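Local coordinates for 4-alpha-glucanotransferase (Aquifex aeolicus, PDB 1TZ7), which belongs to the 4-alpha-glucanotransferase family as an amylomaltase, or D-enzyme, and is built around a parallel beta/alpha barrel with added helices, at residues 130-135 against 195-200; 139-144 against 201-206; 376-381 against 407-412; 399-404 against 440-445. One frame throughout, in Å; residues are numbered along the deposited sequence.

Contact 1: residues 130-135 against 195-200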
# COMPACT_ATOMS: atom_id res chain seq x y z
N LYS A 130 -27.01 -3.22 6.47
CA LYS A 130 -28.15 -4.09 6.25
C LYS A 130 -27.78 -5.55 6.50
O LYS A 130 -28.57 -6.32 7.04
CB LYS A 130 -28.66 -3.93 4.81
CG LYS A 130 -30.03 -4.53 4.56
CD LYS A 130 -30.68 -3.96 3.29
CE LYS A 130 -31.33 -2.59 3.54
NZ LYS A 130 -32.75 -2.55 3.10
N ALA A 131 -26.56 -5.92 6.12
CA ALA A 131 -26.07 -7.29 6.31
C ALA A 131 -25.88 -7.61 7.79
O ALA A 131 -26.13 -8.73 8.22
CB ALA A 131 -24.76 -7.49 5.55
N PHE A 132 -25.43 -6.61 8.55
CA PHE A 132 -25.19 -6.78 9.98
C PHE A 132 -26.50 -7.04 10.74
O PHE A 132 -26.51 -7.74 11.74
CB PHE A 132 -24.50 -5.55 10.55
CG PHE A 132 -24.16 -5.66 12.01
CD1 PHE A 132 -23.29 -6.63 12.46
CD2 PHE A 132 -24.73 -4.79 12.93
CE1 PHE A 132 -22.98 -6.74 13.80
CE2 PHE A 132 -24.42 -4.89 14.28
CZ PHE A 132 -23.55 -5.86 14.71
N LYS A 133 -27.60 -6.46 10.24
CA LYS A 133 -28.93 -6.67 10.85
C LYS A 133 -29.39 -8.11 10.66
O LYS A 133 -29.93 -8.72 11.59
CB LYS A 133 -29.96 -5.72 10.22
CG LYS A 133 -29.70 -4.25 10.50
CD LYS A 133 -30.95 -3.40 10.23
CE LYS A 133 -31.03 -2.21 11.17
NZ LYS A 133 -30.02 -1.17 10.84
N ASN A 134 -29.17 -8.66 9.47
CA ASN A 134 -29.59 -10.02 9.15
C ASN A 134 -28.52 -11.04 9.53
O ASN A 134 -28.41 -12.11 8.92
CB ASN A 134 -29.90 -10.14 7.66
CG ASN A 134 -31.01 -9.21 7.22
OD1 ASN A 134 -30.79 -8.28 6.45
ND2 ASN A 134 -32.22 -9.46 7.71
N PHE A 135 -27.73 -10.71 10.55
CA PHE A 135 -26.59 -11.53 10.95
C PHE A 135 -26.68 -11.83 12.45
O PHE A 135 -27.34 -11.12 13.20
CB PHE A 135 -25.28 -10.82 10.59
CG PHE A 135 -24.05 -11.65 10.83
CD1 PHE A 135 -23.65 -12.62 9.91
CD2 PHE A 135 -23.28 -11.46 11.96
CE1 PHE A 135 -22.51 -13.39 10.12
CE2 PHE A 135 -22.14 -12.22 12.18
CZ PHE A 135 -21.75 -13.18 11.26
N PHE A 195 -19.89 -1.27 18.34
CA PHE A 195 -18.58 -1.91 18.42
C PHE A 195 -18.57 -3.15 17.54
O PHE A 195 -17.65 -3.34 16.74
CB PHE A 195 -18.26 -2.28 19.88
CG PHE A 195 -17.11 -3.24 20.03
CD1 PHE A 195 -15.80 -2.78 20.03
CD2 PHE A 195 -17.34 -4.61 20.19
CE1 PHE A 195 -14.74 -3.67 20.17
CE2 PHE A 195 -16.28 -5.49 20.34
CZ PHE A 195 -14.98 -5.02 20.33
N TYR A 196 -19.60 -3.98 17.67
CA TYR A 196 -19.63 -5.27 17.00
C TYR A 196 -19.93 -5.14 15.50
O TYR A 196 -19.62 -6.04 14.72
CB TYR A 196 -20.64 -6.20 17.67
CG TYR A 196 -20.04 -7.05 18.77
CD1 TYR A 196 -19.17 -8.09 18.47
CD2 TYR A 196 -20.33 -6.80 20.11
CE1 TYR A 196 -18.61 -8.87 19.48
CE2 TYR A 196 -19.78 -7.58 21.12
CZ TYR A 196 -18.92 -8.61 20.79
OH TYR A 196 -18.37 -9.38 21.79
N PHE A 197 -20.55 -4.03 15.10
CA PHE A 197 -20.73 -3.74 13.68
C PHE A 197 -19.38 -3.55 13.01
O PHE A 197 -19.17 -4.00 11.90
CB PHE A 197 -21.59 -2.48 13.47
CG PHE A 197 -21.51 -1.92 12.06
CD1 PHE A 197 -22.22 -2.51 11.02
CD2 PHE A 197 -20.71 -0.82 11.78
CE1 PHE A 197 -22.14 -2.00 9.72
CE2 PHE A 197 -20.63 -0.31 10.49
CZ PHE A 197 -21.34 -0.90 9.46
N HIS A 198 -18.47 -2.88 13.71
CA HIS A 198 -17.17 -2.55 13.14
C HIS A 198 -16.22 -3.74 13.12
O HIS A 198 -15.37 -3.83 12.25
CB HIS A 198 -16.56 -1.36 13.87
CG HIS A 198 -17.26 -0.08 13.58
ND1 HIS A 198 -17.37 0.43 12.31
CD2 HIS A 198 -17.94 0.77 14.39
CE1 HIS A 198 -18.06 1.55 12.34
NE2 HIS A 198 -18.42 1.78 13.59
N VAL A 199 -16.38 -4.66 14.07
CA VAL A 199 -15.63 -5.92 13.99
C VAL A 199 -16.20 -6.81 12.88
O VAL A 199 -15.47 -7.48 12.19
CB VAL A 199 -15.60 -6.72 15.37
CG1 VAL A 199 -15.67 -5.77 16.56
CG2 VAL A 199 -16.69 -7.75 15.43
N PHE A 200 -17.53 -6.77 12.72
CA PHE A 200 -18.20 -7.51 11.64
C PHE A 200 -17.70 -7.07 10.27
O PHE A 200 -17.48 -7.89 9.39
CB PHE A 200 -19.73 -7.32 11.73
CG PHE A 200 -20.47 -7.73 10.47
CD1 PHE A 200 -20.73 -9.06 10.21
CD2 PHE A 200 -20.89 -6.77 9.56
CE1 PHE A 200 -21.42 -9.44 9.06
CE2 PHE A 200 -21.57 -7.14 8.40
CZ PHE A 200 -21.83 -8.48 8.15
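Phe132 drives its ring between Phe197 and Phe200, and here the packing is closest. With CG anti to the backbone N (chi1 -178°), the ring reaches across to helix 192-218, where Phe197 CA sits over the middle of one face, 3.7 Å from the centroid, in a CH-pi contact. The edge of the Phe197 ring also turns toward the Phe132 face, giving an offset edge-to-face pair with planes at 77°. Phe200 runs past Phe132 in the opposite direction; its CG lies 3.6 Å from Phe132 CD1, and the two planes are inclined by 47°. Together with Phe135, these rings make an aromatic cluster that fastens the C-terminal end of helix 117-133 to the long helix 192-218. Phe200 CE1 stands over the centre of the Phe135 ring, 3.9 Å from Phe135 CG, while at the edge of the Phe200 ring Ala131 CB approaches Phe200 CZ to 4.0 Å. Toward the partly exposed Tyr196 the side chains fit less closely: Phe132 CZ stands 4.2 Å from Tyr196 CB, although Phe132 CE1 still lies 3.6 Å from the backbone Tyr196 O. The rest of the tyrosine leads away from helix 117-133, and its hydroxyl is hydrogen-bonded to Glu142 on helix 138-147.

Contact 2: residues 139-144 against 201-206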
# COMPACT_ATOMS: atom_id res chain seq x y z
N GLU A 139 -20.83 -16.11 17.17
CA GLU A 139 -19.76 -16.96 17.69
C GLU A 139 -18.52 -16.92 16.78
O GLU A 139 -17.39 -16.99 17.26
CB GLU A 139 -20.25 -18.40 17.85
CG GLU A 139 -20.78 -19.04 16.56
CD GLU A 139 -21.84 -20.10 16.81
OE1 GLU A 139 -21.95 -20.58 17.97
OE2 GLU A 139 -22.56 -20.47 15.86
N LEU A 140 -18.75 -16.82 15.47
CA LEU A 140 -17.65 -16.70 14.50
C LEU A 140 -16.95 -15.35 14.60
O LEU A 140 -15.77 -15.23 14.28
CB LEU A 140 -18.15 -16.95 13.06
CG LEU A 140 -17.76 -18.36 12.63
CD1 LEU A 140 -18.83 -19.15 11.91
CD2 LEU A 140 -16.38 -18.48 12.00
N LEU A 141 -17.69 -14.34 15.06
CA LEU A 141 -17.12 -13.02 15.30
C LEU A 141 -16.21 -13.03 16.53
O LEU A 141 -15.23 -12.29 16.58
CB LEU A 141 -18.25 -11.99 15.49
CG LEU A 141 -18.32 -10.87 14.45
CD1 LEU A 141 -18.52 -11.45 13.04
CD2 LEU A 141 -19.44 -9.90 14.79
N GLU A 142 -16.53 -13.87 17.51
CA GLU A 142 -15.77 -13.91 18.77
C GLU A 142 -14.41 -14.58 18.57
O GLU A 142 -13.42 -14.17 19.18
CB GLU A 142 -16.57 -14.66 19.85
CG GLU A 142 -16.54 -13.99 21.22
CD GLU A 142 -17.21 -12.63 21.23
OE1 GLU A 142 -16.54 -11.63 21.55
OE2 GLU A 142 -18.42 -12.56 20.91
N ASP A 143 -14.36 -15.60 17.72
CA ASP A 143 -13.09 -16.25 17.37
C ASP A 143 -12.20 -15.30 16.57
O ASP A 143 -10.99 -15.28 16.74
CB ASP A 143 -13.36 -17.52 16.55
CG ASP A 143 -13.97 -18.64 17.39
OD1 ASP A 143 -14.65 -18.33 18.39
OD2 ASP A 143 -13.83 -19.85 17.12
N PHE A 144 -12.82 -14.52 15.69
CA PHE A 144 -12.11 -13.53 14.89
C PHE A 144 -11.48 -12.47 15.79
O PHE A 144 -10.34 -12.08 15.60
CB PHE A 144 -13.06 -12.88 13.89
CG PHE A 144 -12.39 -11.92 12.95
CD1 PHE A 144 -11.61 -12.38 11.90
CD2 PHE A 144 -12.54 -10.54 13.11
CE1 PHE A 144 -10.99 -11.49 11.03
CE2 PHE A 144 -11.92 -9.65 12.25
CZ PHE A 144 -11.15 -10.13 11.21
N VAL A 201 -17.52 -5.76 10.09
CA VAL A 201 -17.01 -5.23 8.83
C VAL A 201 -15.58 -5.74 8.57
O VAL A 201 -15.25 -6.13 7.46
CB VAL A 201 -17.01 -3.66 8.83
CG1 VAL A 201 -16.21 -3.11 7.65
CG2 VAL A 201 -18.44 -3.14 8.78
N GLN A 202 -14.75 -5.73 9.61
CA GLN A 202 -13.39 -6.24 9.51
C GLN A 202 -13.38 -7.75 9.27
O GLN A 202 -12.56 -8.26 8.52
CB GLN A 202 -12.60 -5.90 10.77
CG GLN A 202 -12.28 -4.42 10.91
CD GLN A 202 -11.60 -3.86 9.69
OE1 GLN A 202 -10.54 -4.32 9.30
NE2 GLN A 202 -12.23 -2.87 9.06
N PHE A 203 -14.28 -8.45 9.94
CA PHE A 203 -14.46 -9.89 9.73
C PHE A 203 -14.72 -10.19 8.25
O PHE A 203 -14.04 -11.03 7.65
CB PHE A 203 -15.63 -10.39 10.59
CG PHE A 203 -16.02 -11.82 10.32
CD1 PHE A 203 -17.18 -12.12 9.61
CD2 PHE A 203 -15.25 -12.87 10.79
CE1 PHE A 203 -17.56 -13.44 9.37
CE2 PHE A 203 -15.62 -14.20 10.55
CZ PHE A 203 -16.77 -14.48 9.84
N VAL A 204 -15.69 -9.50 7.67
CA VAL A 204 -16.05 -9.71 6.27
C VAL A 204 -14.86 -9.46 5.36
O VAL A 204 -14.63 -10.21 4.42
CB VAL A 204 -17.22 -8.79 5.84
CG1 VAL A 204 -17.45 -8.87 4.32
CG2 VAL A 204 -18.50 -9.16 6.58
N PHE A 205 -14.10 -8.41 5.64
CA PHE A 205 -12.96 -8.04 4.80
C PHE A 205 -11.87 -9.11 4.85
O PHE A 205 -11.38 -9.54 3.81
CB PHE A 205 -12.37 -6.70 5.23
CG PHE A 205 -11.12 -6.32 4.46
CD1 PHE A 205 -11.20 -5.49 3.35
CD2 PHE A 205 -9.88 -6.81 4.85
CE1 PHE A 205 -10.05 -5.16 2.64
CE2 PHE A 205 -8.74 -6.48 4.14
CZ PHE A 205 -8.82 -5.65 3.03
N PHE A 206 -11.51 -9.52 6.06
CA PHE A 206 -10.36 -10.38 6.26
C PHE A 206 -10.65 -11.81 5.81
O PHE A 206 -9.75 -12.53 5.38
CB PHE A 206 -9.93 -10.36 7.74
CG PHE A 206 -8.94 -9.27 8.07
CD1 PHE A 206 -9.38 -7.97 8.32
CD2 PHE A 206 -7.58 -9.53 8.13
CE1 PHE A 206 -8.48 -6.95 8.63
CE2 PHE A 206 -6.68 -8.52 8.43
CZ PHE A 206 -7.13 -7.23 8.68
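Phe144 and Phe203 meet edge to face, the edge of Phe203 directed at the Phe144 ring, with planes almost perpendicular at 85° and centroids 5.5 Å apart. Phe144 in turn offers its own edge to the face of Phe206 in an offset version of the same geometry, so the three rings form an aromatic cluster. CH-pi contacts are the second kind. Phe203 CA lies over Phe144, 3.7 Å from the ring centroid, and Leu141 CD1 covers a face of Phe203 at 4.0 Å from its centroid. Phe144 holds CG anti to its own N (chi1 -176°), which carries the ring over the backbone of helix 192-218. Plain apolar packing fills in the rest: Phe206 CB touches Phe144 CE1 at 3.6 Å, and at the exposed margin Leu140 CB comes to 4.3 Å from Phe203 CZ. Polar atoms play a lesser part. Gln202 O lies 3.6 Å from Phe144 CZ, and the side-chain end of Gln202 turns away to the backbone N of Gly86. The segments 139-144 and 201-206 cross at 78°, with their axes 10.4 Å apart, a separation spanned by the aromatic side chains. Cohesion between these helices therefore rests on shape, dispersion and the weak electrostatics of ring edges against ring faces, with burial of Phe144 and Leu141 adding a hydrophobic gain.

Contact 3: residues 376-381 against 407-412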
# COMPACT_ATOMS: atom_id res chain seq x y z
N VAL A 376 13.68 1.45 -10.99
CA VAL A 376 12.60 1.83 -11.89
C VAL A 376 13.21 2.31 -13.19
O VAL A 376 13.97 3.26 -13.22
CB VAL A 376 11.73 2.98 -11.27
CG1 VAL A 376 10.50 3.24 -12.13
CG2 VAL A 376 11.31 2.62 -9.85
N ILE A 377 12.87 1.63 -14.29
CA ILE A 377 13.52 1.91 -15.57
C ILE A 377 13.15 3.29 -16.11
O ILE A 377 13.87 3.85 -16.94
CB ILE A 377 13.19 0.81 -16.60
CG1 ILE A 377 14.18 0.85 -17.76
CG2 ILE A 377 11.76 0.97 -17.11
CD1 ILE A 377 14.29 -0.43 -18.51
N GLU A 378 12.04 3.84 -15.63
CA GLU A 378 11.64 5.21 -15.98
C GLU A 378 12.68 6.26 -15.51
O GLU A 378 12.76 7.35 -16.07
CB GLU A 378 10.27 5.53 -15.37
CG GLU A 378 9.60 6.73 -15.98
CD GLU A 378 8.18 6.90 -15.52
OE1 GLU A 378 7.89 7.91 -14.84
OE2 GLU A 378 7.34 6.03 -15.83
N PHE A 379 13.46 5.91 -14.49
CA PHE A 379 14.51 6.81 -13.95
C PHE A 379 15.88 6.59 -14.63
O PHE A 379 16.87 7.17 -14.22
CB PHE A 379 14.68 6.59 -12.43
CG PHE A 379 13.47 7.00 -11.60
CD1 PHE A 379 13.32 6.50 -10.31
CD2 PHE A 379 12.52 7.88 -12.10
CE1 PHE A 379 12.23 6.88 -9.54
CE2 PHE A 379 11.43 8.26 -11.32
CZ PHE A 379 11.28 7.75 -10.04
N ALA A 380 15.92 5.74 -15.66
CA ALA A 380 17.20 5.19 -16.14
C ALA A 380 17.91 6.09 -17.16
O ALA A 380 19.10 5.91 -17.43
CB ALA A 380 16.99 3.80 -16.73
N PHE A 381 17.19 7.05 -17.73
CA PHE A 381 17.67 7.75 -18.93
C PHE A 381 17.84 9.26 -18.72
O PHE A 381 17.89 10.03 -19.68
CB PHE A 381 16.73 7.46 -20.10
CG PHE A 381 16.52 6.01 -20.33
CD1 PHE A 381 15.36 5.38 -19.89
CD2 PHE A 381 17.49 5.25 -20.97
CE1 PHE A 381 15.18 4.02 -20.09
CE2 PHE A 381 17.31 3.90 -21.17
CZ PHE A 381 16.15 3.28 -20.74
N PRO A 407 3.96 8.63 -13.69
CA PRO A 407 3.21 8.44 -14.92
C PRO A 407 3.55 7.08 -15.51
O PRO A 407 4.70 6.64 -15.38
CB PRO A 407 3.69 9.58 -15.84
CG PRO A 407 4.93 10.13 -15.21
CD PRO A 407 4.95 9.73 -13.79
N PRO A 408 2.59 6.40 -16.13
CA PRO A 408 2.90 5.19 -16.89
C PRO A 408 3.91 5.50 -17.98
O PRO A 408 3.98 6.64 -18.45
CB PRO A 408 1.54 4.80 -17.49
CG PRO A 408 0.53 5.43 -16.59
CD PRO A 408 1.15 6.72 -16.15
N ILE A 409 4.69 4.50 -18.37
CA ILE A 409 5.81 4.68 -19.30
C ILE A 409 5.42 5.49 -20.55
O ILE A 409 6.18 6.33 -21.01
CB ILE A 409 6.39 3.30 -19.71
CG1 ILE A 409 7.22 2.71 -18.57
CG2 ILE A 409 7.23 3.42 -21.00
CD1 ILE A 409 8.43 3.58 -18.16
N ARG A 410 4.23 5.22 -21.09
CA ARG A 410 3.81 5.85 -22.35
C ARG A 410 3.59 7.36 -22.17
O ARG A 410 3.90 8.14 -23.06
CB ARG A 410 2.54 5.19 -22.89
CG ARG A 410 2.13 5.69 -24.30
CD ARG A 410 0.99 4.89 -24.93
NE ARG A 410 0.78 5.23 -26.34
CZ ARG A 410 -0.11 4.65 -27.13
NH1 ARG A 410 -0.89 3.68 -26.67
NH2 ARG A 410 -0.23 5.03 -28.40
N GLY A 411 3.04 7.75 -21.02
CA GLY A 411 2.82 9.15 -20.70
C GLY A 411 4.10 9.86 -20.30
O GLY A 411 4.29 11.04 -20.59
N TRP A 412 4.97 9.14 -19.61
CA TRP A 412 6.30 9.62 -19.29
C TRP A 412 7.09 9.92 -20.56
O TRP A 412 7.76 10.95 -20.67
CB TRP A 412 7.03 8.57 -18.43
CG TRP A 412 8.53 8.69 -18.42
CD1 TRP A 412 9.28 9.53 -17.64
CD2 TRP A 412 9.45 7.92 -19.19
NE1 TRP A 412 10.62 9.34 -17.90
CE2 TRP A 412 10.75 8.35 -18.84
CE3 TRP A 412 9.32 6.91 -20.15
CZ2 TRP A 412 11.90 7.81 -19.43
CZ3 TRP A 412 10.47 6.37 -20.73
CH2 TRP A 412 11.74 6.82 -20.36
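Two loops that follow neighbouring barrel strands meet where Glu378, in the 3-10 turn after strand 373-376, lies against Pro407 and Trp412 at the start of helix 409-414. The glutamate is stretched out, with CG anti to the backbone N (chi1 -163°) and the chain extended beyond it. The glutamate and the tryptophan reach past one another from opposite sides, the carboxylate tilted only 16° from the indole plane. At the end of the chain, Glu378 OE2 stands 2.7 Å from Pro407 O. Two oxygens so near suggest that the buried acid probably carries a proton. The other oxygen, Glu378 OE1, rests 3.6 Å from Pro407 CD, while Ile409 CD1 approaches Glu378 OE2 to 3.6 Å, so the carboxylate has apolar neighbours as well. Farther along the indole, Phe381 CD1 meets Trp412 CH2 at 3.9 Å, the two side chains crossing at about a right angle. The indole nitrogen is engaged by Tyr382 OH, next in the chain after Phe381. On the helix side, Pro408 occupies the N-cap position, and its carbonyl oxygen accepts a bond from Trp412 N at 2.9 Å; Asp459 receives the N-H of Ile409. Such joining of successive loops at the C-terminal ends of parallel strands belongs to the architecture of beta/alpha barrels.

Contact 4: residues 399-404 against 440-445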
# COMPACT_ATOMS: atom_id res chain seq x y z
N TYR A 399 12.66 -4.73 -9.77
CA TYR A 399 12.84 -3.81 -10.92
C TYR A 399 11.48 -3.51 -11.54
O TYR A 399 10.83 -4.40 -12.08
CB TYR A 399 13.75 -4.46 -11.96
CG TYR A 399 14.43 -3.53 -12.97
CD1 TYR A 399 15.09 -4.05 -14.08
CD2 TYR A 399 14.42 -2.14 -12.80
CE1 TYR A 399 15.73 -3.23 -14.99
CE2 TYR A 399 15.06 -1.31 -13.72
CZ TYR A 399 15.71 -1.88 -14.82
OH TYR A 399 16.35 -1.08 -15.74
N TYR A 400 11.06 -2.25 -11.45
CA TYR A 400 9.75 -1.81 -11.96
C TYR A 400 9.90 -1.14 -13.31
O TYR A 400 10.91 -0.51 -13.58
CB TYR A 400 9.11 -0.82 -10.97
CG TYR A 400 8.81 -1.42 -9.61
CD1 TYR A 400 9.79 -1.48 -8.63
CD2 TYR A 400 7.55 -1.92 -9.32
CE1 TYR A 400 9.52 -2.03 -7.38
CE2 TYR A 400 7.27 -2.47 -8.07
CZ TYR A 400 8.26 -2.52 -7.11
OH TYR A 400 7.98 -3.08 -5.87
N THR A 401 8.88 -1.27 -14.16
CA THR A 401 8.75 -0.39 -15.32
C THR A 401 8.41 1.00 -14.83
O THR A 401 9.09 1.97 -15.16
CB THR A 401 7.64 -0.90 -16.29
OG1 THR A 401 6.41 -1.09 -15.59
CG2 THR A 401 7.98 -2.28 -16.84
N SER A 402 7.36 1.09 -14.03
CA SER A 402 7.01 2.32 -13.34
C SER A 402 6.20 1.98 -12.09
O SER A 402 5.88 0.81 -11.84
CB SER A 402 6.22 3.25 -14.27
OG SER A 402 5.03 2.63 -14.72
N THR A 403 5.90 3.00 -11.29
CA THR A 403 5.13 2.79 -10.06
C THR A 403 3.91 3.68 -10.01
O THR A 403 3.69 4.51 -10.89
CB THR A 403 6.01 3.07 -8.81
OG1 THR A 403 6.28 4.47 -8.70
CG2 THR A 403 7.40 2.42 -8.94
N HIS A 404 3.13 3.51 -8.97
CA HIS A 404 1.90 4.23 -8.80
C HIS A 404 2.11 5.74 -8.50
O HIS A 404 1.18 6.53 -8.62
CB HIS A 404 1.11 3.60 -7.69
CG HIS A 404 1.75 3.69 -6.34
ND1 HIS A 404 3.00 3.22 -6.05
CD2 HIS A 404 1.29 4.20 -5.21
CE1 HIS A 404 3.26 3.45 -4.77
NE2 HIS A 404 2.24 4.04 -4.25
N GLU A 440 9.43 -2.19 -25.36
CA GLU A 440 10.90 -2.17 -25.35
C GLU A 440 11.43 -2.11 -23.93
O GLU A 440 12.45 -2.75 -23.61
CB GLU A 440 11.42 -0.97 -26.15
CG GLU A 440 12.29 -1.34 -27.34
CD GLU A 440 11.63 -2.35 -28.25
OE1 GLU A 440 11.98 -3.55 -28.18
OE2 GLU A 440 10.75 -1.95 -29.04
N LEU A 441 10.75 -1.36 -23.07
CA LEU A 441 11.20 -1.17 -21.70
C LEU A 441 10.80 -2.33 -20.82
O LEU A 441 11.49 -2.65 -19.86
CB LEU A 441 10.64 0.14 -21.12
CG LEU A 441 11.15 1.44 -21.79
CD1 LEU A 441 11.06 2.61 -20.84
CD2 LEU A 441 12.57 1.28 -22.30
N ILE A 442 9.69 -2.98 -21.15
CA ILE A 442 9.32 -4.23 -20.50
C ILE A 442 10.40 -5.28 -20.75
O ILE A 442 10.83 -5.96 -19.83
CB ILE A 442 7.94 -4.72 -21.00
CG1 ILE A 442 6.82 -3.90 -20.35
CG2 ILE A 442 7.76 -6.21 -20.68
CD1 ILE A 442 5.49 -3.99 -21.08
N ARG A 443 10.84 -5.40 -22.00
CA ARG A 443 11.91 -6.34 -22.36
C ARG A 443 13.19 -6.06 -21.56
O ARG A 443 13.84 -6.99 -21.09
CB ARG A 443 12.22 -6.26 -23.84
CG ARG A 443 11.20 -6.96 -24.72
CD ARG A 443 11.52 -6.88 -26.20
NE ARG A 443 10.42 -7.38 -27.03
CZ ARG A 443 10.30 -8.64 -27.45
NH1 ARG A 443 11.22 -9.54 -27.13
NH2 ARG A 443 9.27 -8.99 -28.21
N LEU A 444 13.54 -4.78 -21.42
CA LEU A 444 14.76 -4.38 -20.69
C LEU A 444 14.66 -4.79 -19.20
O LEU A 444 15.64 -5.25 -18.61
CB LEU A 444 14.97 -2.86 -20.79
CG LEU A 444 16.11 -2.32 -21.69
CD1 LEU A 444 16.61 -3.33 -22.69
CD2 LEU A 444 15.66 -1.06 -22.40
N VAL A 445 13.49 -4.61 -18.62
CA VAL A 445 13.26 -4.98 -17.25
C VAL A 445 13.33 -6.53 -17.09
O VAL A 445 13.93 -7.04 -16.15
CB VAL A 445 11.90 -4.44 -16.74
CG1 VAL A 445 11.50 -5.11 -15.43
CG2 VAL A 445 11.97 -2.94 -16.57
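The Tyr399 ring presents one face to Val445, whose CG2 lies over its centre, 4.1 Å from the centroid and 11° off the ring normal: a CH-pi contact. Obliquely to the same ring, Leu444 O comes within 4.1 Å of Tyr399 CE1. The ring is carried toward helix 437-447 by a first torsion that sets CG anti to the backbone N (chi1 -160°), and its hydroxyl is secured beyond the helix contact by the backbone oxygen of His388. Tyr400, next along the strand, leaves the backbone on the side away from the helix, and its hydroxyl bonds to Gln62 of strand 60-62. Val445 is the chief partner on the helix. Its CG1 reaches the strand backbone, 3.5 Å from Tyr399 O, and also packs at 4.0 Å on Tyr399 CD1; its CG2 meets Thr401 CG2 at 4.1 Å. Thr401 divides its two branches by chemistry: the methyl faces the helix, with CG2 4.0 Å from Ile442 CG1, whereas OG1 is gripped by Asp459 OD2 and by the backbone N of Gln456. Strand 397-400 is hydrogen-bonded on its two sides to strands 373-376 and 452-456, and helix 437-447 lies between strands 397-400 and 452-456 in the chain. An apolar helix face laid on a parallel strand in this way is characteristic of the beta-alpha-beta crossovers that make up a beta/alpha barrel.

How the contacts relate
The four contacts fall into two pairs on opposite sides of the chain's centre. Contacts 1 and 2, with centres 10 Å apart, share helix 192-218; successive helices 117-133 and 138-147 pack along it, and Val199 CG2 of contact 1 meets Leu141 CD2 of contact 2 at 3.5 Å. Contacts 3 and 4 lie 8 Å apart between centres. Their loops and strand are tied by a probable hydrogen bond from Ile377 N to Tyr400 O, 3.0 Å, and Ile377 CD1 packs 3.4 Å from Leu444 CB. Between the pairs, contacts 2 and 4 come to about 16 Å at their nearest atoms, without touching. A bound (4S)-2-methyl-2,4-pentanediol, probably from the crystallisation liquor, lies about 4 Å from the Leu444 side chain in contact 4.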